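Local coordinates for protein metallo-beta-lactamase (PDB 6K4X) that hydrolyses the beta-lactam ring of antibiotics with a pair of zinc ions, which here hold a sulfanylbenzoic acid inhibitor, at residues S70-E75 / A173-A178; H74-G79 / A213-V218. One frame throughout, in Å; residues are numbered along the deposited sequence.

Contact 1: residues S70-E75 / A173-A178; sequences STHSHE and ADSLTA. With ZN (zinc ion), chain B; D0U (4-azanyl-2-sulfanyl-benzoic acid), chain E.
His72 and Asp174 make the one hydrogen bond that joins 70-75 directly to 173-178. ND1 of His72 gives its N-H to OD1 of Asp174 at 2.7 Å, with an N-H...O angle of 160°. The oxygen lies near the ring plane and accepts through its syn lone pair, while ring and carboxylate planes are turned 40° apart. With CG anti to the backbone N (chi1 -167°), the carboxylate is carried to the edge of the His72 ring. OD1 also takes a weak bond from the amide of Ser175 and sits against CB of Thr71, whose hydroxyl is hydrogen-bonded to Asp41, outside both segments. Holding the proton on ND1 leaves NE2 of His72 to the metal.

NE2 of His72 binds the zinc at 2.0 Å. ND1 of His74 does so at 2.1 Å, and the inhibitor sulfur S1 and His150 complete the four ligands. The HxH spacing of the superfamily's HxHxDH motif thus delivers one histidine through each kind of ring nitrogen, and Asp111 holds NE2 of His74.

Hydroxyls of the other segment grip the inhibitor's carboxylate: Ser175 OG donates to O2 at 2.7 Å, and Thr177 OG1 to O1 at 2.8 Å. Such short side chains can offer donors to a carboxylate, consistent with a place for that of a beta-lactam.

The segments are loops following strands 65-69 and 166-173, which belong to different sheets of the αβ/βα metallo-beta-lactamase fold, with the zinc site at their shared edge; behind the second loop Leu176 packs on helices 190-205 and 241-260.

Contact 2: residues H74-G79 / A213-V218; sequences HEDHAG and AAHPEV. With ZN (zinc ion), chain C; ZN (zinc ion), chain B; D0U (4-azanyl-2-sulfanyl-benzoic acid), chain E.
Asp76, His77 and His215 converge on the second zinc, and the tight part of this contact lies around that ion. OD2 of Asp76 binds it at 2.1 Å, while NE2 of His77 and NE2 of His215 each bind at 2.0 Å. The inhibitor supplies S1 and O2 to complete five ligands. Sharing one metal brings OD2 of Asp76 to 2.9 Å from NE2 of His215, a closeness due to coordination. The carboxylate comes in at the edge of the His215 ring, their planes 38° apart.

The two imidazoles form an offset edge-to-face pair, His77 pointing its edge at the face of His215, with planes at 87° and centroids 4.7 Å apart. With CG beside its backbone N (chi1 -52°), His77 swings from the short helix 75-78 toward 213-218. There the methyl of Ala214 meets CE1 of His77 at 3.6 Å, a side chain small enough to come close to the ring.

Asp76, His77 and Ala214 are buried, whereas His215 is partly exposed and marks the looser side. Pro216 after it still packs on helix 221-231, before the chain emerges at 217-218.

Three protein ligands leave room on this zinc for S1 and O2, and S1 is shared with the other zinc, consistent with the inhibitor occupying the place where substrate would be turned over.

Both contacts are buried near the middle of the chain and start from the same loop and helix, sharing His74 and Glu75. The contacts across their segments centre on different zincs, though His74 of the shared stretch binds the first. Contact 1 combines metal binding with a direct protein hydrogen bond and hydroxyl donors to the inhibitor; contact 2 relies on coordination and ring packing, and has the more solvent-accessible side. They meet where CE1 of His72 packs on CD2 of His77 at 3.3 Å, and where 173-178 and 213-218 leave neighbouring parallel strands, with a probable hydrogen bond from Ala214 N to Ala173 O. Both line one dinuclear active site.

Contact 1: residues S70-E75 / A173-A178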
ATOM      1  N   SER A  70       5.611  -1.660  -3.873  1.00  5.62           N
ATOM      2  CA  SER A  70       5.549  -0.473  -3.032  1.00  5.48           C
ATOM      3  C   SER A  70       4.320   0.349  -3.396  1.00  5.85           C
ATOM      4  O   SER A  70       4.128   0.697  -4.576  1.00  6.61           O
ATOM      5  CB  SER A  70       6.802   0.340  -3.208  1.00  5.75           C
ATOM      6  OG  SER A  70       6.730   1.579  -2.498  1.00  6.54           O
ATOM      7  N   THR A  71       3.524   0.729  -2.395  1.00  5.76           N
ATOM      8  CA  THR A  71       2.476   1.747  -2.595  1.00  6.25           C
ATOM      9  C   THR A  71       3.126   3.125  -2.776  1.00  6.03           C
ATOM     10  O   THR A  71       3.064   3.725  -3.849  1.00  6.00           O
ATOM     11  CB  THR A  71       1.453   1.769  -1.448  1.00  6.97           C
ATOM     12  OG1 THR A  71       2.152   1.921  -0.209  1.00  7.06           O
ATOM     13  CG2 THR A  71       0.569   0.538  -1.430  1.00  7.42           C
ATOM     14  N   HIS A  72       3.763   3.639  -1.718  1.00  6.08           N
ATOM     15  CA  HIS A  72       4.492   4.872  -1.850  1.00  6.12           C
ATOM     16  C   HIS A  72       5.666   4.919  -0.879  1.00  5.92           C
ATOM     17  O   HIS A  72       5.758   4.173   0.093  1.00  6.14           O
ATOM     18  CB  HIS A  72       3.593   6.116  -1.725  1.00  6.17           C
ATOM     19  CG  HIS A  72       3.141   6.432  -0.341  1.00  5.40           C
ATOM     20  ND1 HIS A  72       1.972   5.963   0.179  1.00  6.39           N
ATOM     21  CD2 HIS A  72       3.697   7.201   0.631  1.00  5.59           C
ATOM     22  CE1 HIS A  72       1.807   6.445   1.400  1.00  6.54           C
ATOM     23  NE2 HIS A  72       2.877   7.211   1.738  1.00  6.27           N
ATOM     24  N   SER A  73       6.565   5.863  -1.175  1.00  6.30           N
ATOM     25  CA  SER A  73       7.918   5.911  -0.639  1.00  6.29           C
ATOM     26  C   SER A  73       8.032   6.871   0.545  1.00  6.37           C
ATOM     27  O   SER A  73       8.825   7.819   0.505  1.00  7.17           O
ATOM     28  CB  SER A  73       8.843   6.291  -1.758  1.00  7.05           C
ATOM     29  OG  SER A  73       8.367   7.435  -2.462  1.00  8.42           O
ATOM     30  N   HIS A  74       7.264   6.576   1.610  1.00  6.13           N
ATOM     31  CA  HIS A  74       7.482   7.205   2.913  1.00  6.40           C
ATOM     32  C   HIS A  74       7.869   6.118   3.909  1.00  6.34           C
ATOM     33  O   HIS A  74       7.596   4.938   3.696  1.00  6.80           O
ATOM     34  CB  HIS A  74       6.241   7.943   3.416  1.00  6.21           C
ATOM     35  CG  HIS A  74       5.896   9.126   2.580  1.00  6.29           C
ATOM     36  ND1 HIS A  74       4.635   9.631   2.478  1.00  6.37           N
ATOM     37  CD2 HIS A  74       6.697   9.927   1.848  1.00  6.37           C
ATOM     38  CE1 HIS A  74       4.680  10.681   1.688  1.00  5.70           C
ATOM     39  NE2 HIS A  74       5.918  10.887   1.294  1.00  6.36           N
ATOM     40  N   GLU A  75       8.540   6.539   4.974  1.00  6.33           N
ATOM     41  CA  GLU A  75       9.180   5.630   5.921  1.00  6.79           C
ATOM     42  C   GLU A  75       8.203   4.633   6.544  1.00  6.86           C
ATOM     43  O   GLU A  75       8.630   3.554   6.956  1.00  7.69           O
ATOM     44  CB  GLU A  75       9.912   6.429   6.992  1.00  9.05           C
ATOM     45  CG  GLU A  75       8.996   7.138   7.983  1.00 11.99           C
ATOM     46  CD  GLU A  75       9.606   7.879   9.167  1.00 17.15           C
ATOM     47  OE1 GLU A  75      10.578   7.366   9.734  1.00 21.91           O
ATOM     48  OE2 GLU A  75       9.084   8.961   9.540  1.00 21.51           O
ATOM     49  N   ALA A 173      -4.893  -0.376  -1.328  1.00  5.69           N
ATOM     50  CA  ALA A 173      -5.121   1.026  -1.679  1.00  6.14           C
ATOM     51  C   ALA A 173      -3.996   1.906  -1.126  1.00  6.41           C
ATOM     52  O   ALA A 173      -3.784   1.968   0.087  1.00  7.18           O
ATOM     53  CB  ALA A 173      -6.470   1.450  -1.165  1.00  7.32           C
ATOM     54  N   ASP A 174      -3.298   2.584  -2.031  1.00  5.95           N
ATOM     55  CA  ASP A 174      -2.344   3.588  -1.621  1.00  6.24           C
ATOM     56  C   ASP A 174      -3.071   4.733  -0.917  1.00  5.53           C
ATOM     57  O   ASP A 174      -4.292   4.926  -1.058  1.00  6.45           O
ATOM     58  CB  ASP A 174      -1.580   4.129  -2.818  1.00  6.52           C
ATOM     59  CG  ASP A 174      -0.363   4.953  -2.445  1.00  7.42           C
ATOM     60  OD1 ASP A 174       0.106   4.809  -1.318  1.00  8.17           O
ATOM     61  OD2 ASP A 174       0.130   5.669  -3.352  1.00  8.39           O
ATOM     62  N   SER A 175      -2.312   5.490  -0.124  1.00  6.43           N
ATOM     63  CA  SER A 175      -2.781   6.728   0.508  1.00  6.73           C
ATOM     64  C   SER A 175      -3.124   7.778  -0.538  1.00  6.45           C
ATOM     65  O   SER A 175      -2.363   8.037  -1.458  1.00  7.24           O
ATOM     66  CB  SER A 175      -1.754   7.239   1.461  1.00  6.70           C
ATOM     67  OG  SER A 175      -1.452   6.237   2.410  1.00  7.70           O
ATOM     68  N   LEU A 176      -4.268   8.440  -0.318  1.00  6.51           N
ATOM     69  CA  LEU A 176      -4.757   9.500  -1.194  1.00  6.45           C
ATOM     70  C   LEU A 176      -4.844  10.831  -0.443  1.00  6.77           C
ATOM     71  O   LEU A 176      -5.686  11.683  -0.779  1.00  6.98           O
ATOM     72  CB  LEU A 176      -6.132   9.114  -1.723  1.00  6.70           C
ATOM     73  CG  LEU A 176      -6.215   7.784  -2.460  1.00  7.19           C
ATOM     74  CD1 LEU A 176      -7.638   7.538  -2.930  1.00  8.00           C
ATOM     75  CD2 LEU A 176      -5.226   7.712  -3.617  1.00  9.42           C
ATOM     76  N   THR A 177      -4.003  11.010   0.580  1.00  6.43           N
ATOM     77  CA  THR A 177      -4.157  12.082   1.542  1.00  6.44           C
ATOM     78  C   THR A 177      -3.325  13.310   1.161  1.00  6.29           C
ATOM     79  O   THR A 177      -2.108  13.248   0.952  1.00  7.12           O
ATOM     80  CB  THR A 177      -3.757  11.576   2.922  1.00  6.60           C
ATOM     81  OG1 THR A 177      -2.447  11.016   2.809  1.00  7.71           O
ATOM     82  CG2 THR A 177      -4.741  10.565   3.463  1.00  7.44           C
ATOM     83  N   ALA A 178      -3.981  14.461   1.204  1.00  6.44           N
ATOM     84  CA  ALA A 178      -3.358  15.777   1.068  1.00  7.17           C
ATOM     85  C   ALA A 178      -2.839  16.199   2.442  1.00  7.87           C
ATOM     86  O   ALA A 178      -3.610  16.515   3.380  1.00 11.32           O
ATOM     87  CB  ALA A 178      -4.358  16.777   0.541  1.00  7.55           C
TER
HETATM   88 ZN    ZN B 301       2.827   8.783   3.007  1.00  6.27          ZN
HETATM   89  O2  D0U E 304      -0.014   7.553   4.254  1.00  6.85           O
HETATM   90  C7  D0U E 304      -0.643   8.567   4.628  1.00  6.52           C
HETATM   91  O1  D0U E 304      -1.847   8.769   4.295  1.00  7.73           O
HETATM   92  C3  D0U E 304       0.003   9.607   5.472  1.00  6.68           C
HETATM   93  C2  D0U E 304      -0.870  10.572   6.044  1.00  7.58           C
HETATM   94  C4  D0U E 304       1.384   9.663   5.731  1.00  6.72           C
HETATM   95  S1  D0U E 304       2.609   8.571   5.263  1.00  6.27           S
HETATM   96  C5  D0U E 304       1.840  10.733   6.534  1.00  7.61           C
HETATM   97  C6  D0U E 304       0.988  11.694   7.082  1.00  8.26           C
HETATM   98  N1  D0U E 304       1.474  12.707   7.898  1.00 11.20           N
HETATM   99  C1  D0U E 304      -0.354  11.587   6.849  1.00  8.04           C

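Contact 2: residues H74-G79 / A213-V218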
ATOM      1  N   HIS A  74       7.264   6.576   1.610  1.00  6.13           N
ATOM      2  CA  HIS A  74       7.482   7.205   2.913  1.00  6.40           C
ATOM      3  C   HIS A  74       7.869   6.118   3.909  1.00  6.34           C
ATOM      4  O   HIS A  74       7.596   4.938   3.696  1.00  6.80           O
ATOM      5  CB  HIS A  74       6.241   7.943   3.416  1.00  6.21           C
ATOM      6  CG  HIS A  74       5.896   9.126   2.580  1.00  6.29           C
ATOM      7  ND1 HIS A  74       4.635   9.631   2.478  1.00  6.37           N
ATOM      8  CD2 HIS A  74       6.697   9.927   1.848  1.00  6.37           C
ATOM      9  CE1 HIS A  74       4.680  10.681   1.688  1.00  5.70           C
ATOM     10  NE2 HIS A  74       5.918  10.887   1.294  1.00  6.36           N
ATOM     11  N   GLU A  75       8.540   6.539   4.974  1.00  6.33           N
ATOM     12  CA  GLU A  75       9.180   5.630   5.921  1.00  6.79           C
ATOM     13  C   GLU A  75       8.203   4.633   6.544  1.00  6.86           C
ATOM     14  O   GLU A  75       8.630   3.554   6.956  1.00  7.69           O
ATOM     15  CB  GLU A  75       9.912   6.429   6.992  1.00  9.05           C
ATOM     16  CG  GLU A  75       8.996   7.138   7.983  1.00 11.99           C
ATOM     17  CD  GLU A  75       9.606   7.879   9.167  1.00 17.15           C
ATOM     18  OE1 GLU A  75      10.578   7.366   9.734  1.00 21.91           O
ATOM     19  OE2 GLU A  75       9.084   8.961   9.540  1.00 21.51           O
ATOM     20  N   ASP A  76       6.946   5.004   6.729  1.00  5.54           N
ATOM     21  CA  ASP A  76       5.994   4.118   7.380  1.00  6.02           C
ATOM     22  C   ASP A  76       5.603   2.912   6.510  1.00  5.95           C
ATOM     23  O   ASP A  76       5.278   1.864   7.067  1.00  7.04           O
ATOM     24  CB  ASP A  76       4.766   4.876   7.871  1.00  5.94           C
ATOM     25  CG  ASP A  76       3.993   5.691   6.855  1.00  5.90           C
ATOM     26  OD1 ASP A  76       4.603   6.176   5.877  1.00  7.21           O
ATOM     27  OD2 ASP A  76       2.773   5.864   7.082  1.00  6.36           O
ATOM     28  N   HIS A  77       5.571   3.079   5.183  1.00  5.78           N
ATOM     29  CA  HIS A  77       5.187   1.980   4.293  1.00  6.14           C
ATOM     30  C   HIS A  77       6.407   1.279   3.706  1.00  5.70           C
ATOM     31  O   HIS A  77       6.346   0.082   3.365  1.00  6.44           O
ATOM     32  CB  HIS A  77       4.303   2.496   3.159  1.00  6.49           C
ATOM     33  CG  HIS A  77       3.156   3.285   3.681  1.00  6.78           C
ATOM     34  ND1 HIS A  77       2.037   2.703   4.264  1.00  6.02           N
ATOM     35  CD2 HIS A  77       3.013   4.620   3.829  1.00  6.17           C
ATOM     36  CE1 HIS A  77       1.260   3.679   4.713  1.00  6.14           C
ATOM     37  NE2 HIS A  77       1.833   4.859   4.490  1.00  6.12           N
ATOM     38  N   ALA A  78       7.463   2.054   3.453  1.00  5.98           N
ATOM     39  CA  ALA A  78       8.628   1.625   2.667  1.00  6.25           C
ATOM     40  C   ALA A  78       9.880   1.444   3.527  1.00  6.21           C
ATOM     41  O   ALA A  78      10.881   0.924   3.040  1.00  6.40           O
ATOM     42  CB  ALA A  78       8.945   2.610   1.564  1.00  6.41           C
ATOM     43  N   GLY A  79       9.848   1.872   4.787  1.00  5.93           N
ATOM     44  CA  GLY A  79      11.041   1.820   5.608  1.00  6.64           C
ATOM     45  C   GLY A  79      11.595   0.424   5.768  1.00  6.42           C
ATOM     46  O   GLY A  79      12.813   0.275   5.946  1.00  7.71           O
ATOM     47  N   ALA A 213      -6.349  -0.898   3.006  1.00  6.22           N
ATOM     48  CA  ALA A 213      -5.717   0.418   2.898  1.00  5.85           C
ATOM     49  C   ALA A 213      -4.333   0.393   3.535  1.00  5.81           C
ATOM     50  O   ALA A 213      -4.129  -0.276   4.541  1.00  6.16           O
ATOM     51  CB  ALA A 213      -6.580   1.465   3.539  1.00  6.65           C
ATOM     52  N   ALA A 214      -3.401   1.148   2.955  1.00  5.91           N
ATOM     53  CA  ALA A 214      -2.028   1.161   3.427  1.00  6.33           C
ATOM     54  C   ALA A 214      -1.966   1.489   4.930  1.00  6.66           C
ATOM     55  O   ALA A 214      -1.206   0.867   5.685  1.00  6.36           O
ATOM     56  CB  ALA A 214      -1.216   2.127   2.598  1.00  6.90           C
ATOM     57  N   HIS A 215      -2.740   2.482   5.374  1.00  5.82           N
ATOM     58  CA  HIS A 215      -3.088   2.635   6.785  1.00  6.07           C
ATOM     59  C   HIS A 215      -4.361   1.845   7.040  1.00  5.86           C
ATOM     60  O   HIS A 215      -5.431   2.216   6.559  1.00  6.40           O
ATOM     61  CB  HIS A 215      -3.277   4.117   7.152  1.00  6.76           C
ATOM     62  CG  HIS A 215      -1.983   4.861   7.178  1.00  6.10           C
ATOM     63  ND1 HIS A 215      -1.140   4.846   8.284  1.00  6.39           N
ATOM     64  CD2 HIS A 215      -1.322   5.556   6.223  1.00  6.14           C
ATOM     65  CE1 HIS A 215      -0.039   5.506   8.003  1.00  6.39           C
ATOM     66  NE2 HIS A 215      -0.116   5.967   6.746  1.00  6.73           N
ATOM     67  N   PRO A 216      -4.284   0.704   7.747  1.00  6.25           N
ATOM     68  CA  PRO A 216      -5.389  -0.254   7.706  1.00  6.87           C
ATOM     69  C   PRO A 216      -6.719   0.274   8.250  1.00  6.55           C
ATOM     70  O   PRO A 216      -7.800  -0.132   7.805  1.00  6.43           O
ATOM     71  CB  PRO A 216      -4.859  -1.457   8.504  1.00  8.22           C
ATOM     72  CG  PRO A 216      -3.727  -0.900   9.333  1.00  7.63           C
ATOM     73  CD  PRO A 216      -3.115   0.195   8.483  1.00  7.12           C
ATOM     74  N   GLU A 217      -6.637   1.204   9.185  1.00  6.47           N
ATOM     75  CA  GLU A 217      -7.843   1.771   9.788  1.00  7.19           C
ATOM     76  C   GLU A 217      -8.627   2.626   8.785  1.00  6.89           C
ATOM     77  O   GLU A 217      -9.807   2.921   9.028  1.00  7.17           O
ATOM     78  CB  GLU A 217      -7.508   2.561  11.054  1.00  9.35           C
ATOM     79  CG  GLU A 217      -6.846   3.896  10.821  1.00 11.54           C
ATOM     80  CD  GLU A 217      -5.407   3.916  10.383  1.00 12.69           C
ATOM     81  OE1 GLU A 217      -4.731   2.847  10.431  1.00 10.95           O
ATOM     82  OE2 GLU A 217      -4.996   5.044   9.976  1.00 15.34           O
ATOM     83  N   VAL A 218      -8.020   3.026   7.668  1.00  7.10           N
ATOM     84  CA  VAL A 218      -8.722   3.781   6.674  1.00  7.26           C
ATOM     85  C   VAL A 218      -9.963   3.022   6.194  1.00  7.82           C
ATOM     86  O   VAL A 218     -10.991   3.643   5.904  1.00 10.48           O
ATOM     87  CB  VAL A 218      -7.784   4.171   5.525  1.00  7.60           C
ATOM     88  CG1 VAL A 218      -8.528   4.602   4.268  1.00  9.70           C
ATOM     89  CG2 VAL A 218      -6.853   5.275   5.983  1.00  8.55           C
TER
HETATM   90 ZN    ZN C 302       1.487   6.518   5.605  1.00  6.45          ZN
HETATM   91 ZN    ZN B 301       2.827   8.783   3.007  1.00  6.27          ZN
HETATM   92  O2  D0U E 304      -0.014   7.553   4.254  1.00  6.85           O
HETATM   93  C7  D0U E 304      -0.643   8.567   4.628  1.00  6.52           C
HETATM   94  O1  D0U E 304      -1.847   8.769   4.295  1.00  7.73           O
HETATM   95  C3  D0U E 304       0.003   9.607   5.472  1.00  6.68           C
HETATM   96  C2  D0U E 304      -0.870  10.572   6.044  1.00  7.58           C
HETATM   97  C4  D0U E 304       1.384   9.663   5.731  1.00  6.72           C
HETATM   98  S1  D0U E 304       2.609   8.571   5.263  1.00  6.27           S
HETATM   99  C5  D0U E 304       1.840  10.733   6.534  1.00  7.61           C
HETATM  100  C6  D0U E 304       0.988  11.694   7.082  1.00  8.26           C
HETATM  101  N1  D0U E 304       1.474  12.707   7.898  1.00 11.20           N
HETATM  102  C1  D0U E 304      -0.354  11.587   6.849  1.00  8.04           C